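Local coordinates for protein kcn28 (Kitasatospora, PDB 6J31) that is a two-domain protein of the GT-B fold, related to erythromycin biosynthesis protein CIII, at residues P123-S128 with P182-V187. Numbering follows the deposited sequence.
Sequences PSIQIS and PERSLV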
# COMPACT_ATOMS: atom_id res chain seq x y z
N PRO A 123 17.15 -18.38 2.48
CA PRO A 123 16.83 -17.31 1.53
C PRO A 123 15.61 -16.51 1.98
O PRO A 123 14.70 -17.04 2.63
CB PRO A 123 16.56 -18.05 0.21
CG PRO A 123 16.31 -19.47 0.59
CD PRO A 123 17.03 -19.72 1.88
N SER A 124 15.62 -15.22 1.64
CA SER A 124 14.54 -14.30 1.97
C SER A 124 14.11 -13.52 0.73
O SER A 124 14.91 -13.25 -0.17
CB SER A 124 14.97 -13.32 3.07
OG SER A 124 15.96 -12.41 2.60
N ILE A 125 12.82 -13.18 0.68
CA ILE A 125 12.24 -12.40 -0.41
C ILE A 125 11.39 -11.29 0.20
O ILE A 125 10.46 -11.56 0.96
CB ILE A 125 11.38 -13.26 -1.35
CG1 ILE A 125 12.17 -14.45 -1.88
CG2 ILE A 125 10.82 -12.41 -2.49
CD1 ILE A 125 11.32 -15.47 -2.57
N GLN A 126 11.69 -10.05 -0.17
CA GLN A 126 10.87 -8.93 0.28
C GLN A 126 9.58 -8.86 -0.53
O GLN A 126 9.57 -9.10 -1.74
CB GLN A 126 11.64 -7.62 0.13
CG GLN A 126 10.87 -6.39 0.59
CD GLN A 126 11.42 -5.12 -0.02
OE1 GLN A 126 11.31 -4.90 -1.23
NE2 GLN A 126 12.04 -4.28 0.80
N ILE A 127 8.48 -8.55 0.16
CA ILE A 127 7.19 -8.31 -0.47
C ILE A 127 6.87 -6.83 -0.26
O ILE A 127 6.53 -6.42 0.86
CB ILE A 127 6.09 -9.20 0.11
CG1 ILE A 127 6.55 -10.66 0.18
CG2 ILE A 127 4.81 -9.10 -0.72
CD1 ILE A 127 6.67 -11.33 -1.18
N SER A 128 6.99 -6.03 -1.32
CA SER A 128 6.81 -4.59 -1.20
C SER A 128 5.41 -4.20 -1.64
O SER A 128 5.04 -4.44 -2.80
CB SER A 128 7.84 -3.84 -2.04
OG SER A 128 7.57 -2.45 -2.02
N PRO A 182 16.88 -5.16 -0.66
CA PRO A 182 16.70 -6.58 -0.34
C PRO A 182 17.46 -7.48 -1.31
O PRO A 182 17.82 -7.08 -2.41
CB PRO A 182 15.19 -6.78 -0.47
CG PRO A 182 14.77 -5.74 -1.45
CD PRO A 182 15.64 -4.55 -1.15
N GLU A 183 17.71 -8.71 -0.87
CA GLU A 183 18.33 -9.70 -1.75
C GLU A 183 17.44 -10.00 -2.94
O GLU A 183 17.91 -10.07 -4.08
CB GLU A 183 18.63 -10.98 -0.97
CG GLU A 183 19.36 -12.04 -1.78
CD GLU A 183 20.87 -11.89 -1.75
OE1 GLU A 183 21.42 -11.72 -0.64
OE2 GLU A 183 21.51 -11.96 -2.82
N ARG A 184 16.15 -10.21 -2.69
CA ARG A 184 15.16 -10.42 -3.73
C ARG A 184 13.90 -9.69 -3.29
O ARG A 184 13.59 -9.64 -2.10
CB ARG A 184 14.86 -11.91 -3.95
CG ARG A 184 15.99 -12.67 -4.60
CD ARG A 184 15.82 -14.18 -4.49
NE ARG A 184 17.03 -14.88 -4.90
CZ ARG A 184 17.42 -15.04 -6.16
NH1 ARG A 184 16.68 -14.54 -7.14
NH2 ARG A 184 18.54 -15.69 -6.44
N SER A 185 13.17 -9.13 -4.25
CA SER A 185 11.99 -8.37 -3.89
C SER A 185 10.90 -8.56 -4.93
O SER A 185 11.16 -8.50 -6.14
CB SER A 185 12.32 -6.88 -3.74
OG SER A 185 11.14 -6.13 -3.54
N LEU A 186 9.68 -8.79 -4.45
CA LEU A 186 8.49 -8.80 -5.29
C LEU A 186 7.78 -7.48 -5.04
O LEU A 186 7.27 -7.24 -3.94
CB LEU A 186 7.59 -9.99 -4.97
CG LEU A 186 8.19 -11.38 -5.20
CD1 LEU A 186 7.19 -12.45 -4.82
CD2 LEU A 186 8.62 -11.54 -6.65
N VAL A 187 7.78 -6.61 -6.05
CA VAL A 187 7.18 -5.29 -5.94
C VAL A 187 5.76 -5.41 -6.47
O VAL A 187 5.54 -5.63 -7.66
CB VAL A 187 7.98 -4.23 -6.71
CG1 VAL A 187 7.49 -2.84 -6.38
CG2 VAL A 187 9.46 -4.37 -6.39
O HOH W 1 15.98 -10.10 1.00
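Q126 and S185 point to the same face of a pair of parallel strands, and P182, in the loop before the second strand, packs against Q126 there. With CG anti to the backbone N (chi1 -179°) and the chain extended beyond it, the carboxamide comes to S185, whose OG donates to OE1 at 2.6 Å, tilted 18° from the carbonyl plane. The ring of P182 crosses the Q126 side chain obliquely, its CG 3.7 Å from Q126 CD and its CB equally near Q126 CB; Y106 and F205 of the flanking strands also touch P182. Between the backbones, Q126 N donates to R184 O (2.7 Å), L186 N donates to Q126 O and L186 O accepts from S128 N. The pair belongs to the seven-stranded parallel sheet of the N-terminal Rossmann-like domain of a GT-B fold, and the mostly helical chain between the segments, 129 to 181, leads from one to the other. On the opposite face L186 fits between I125 and I127: its CG meets I125 CG2 at 3.9 Å, while its CD1 lies 3.8 Å from I127 CD1, those two side chains running side by side. A386, L389 and I390 of helix 382-391 pack on L186, and I390 also on I125. Near the start of strand 124-128 a water joins S124 OG (2.8 Å) to E183 N.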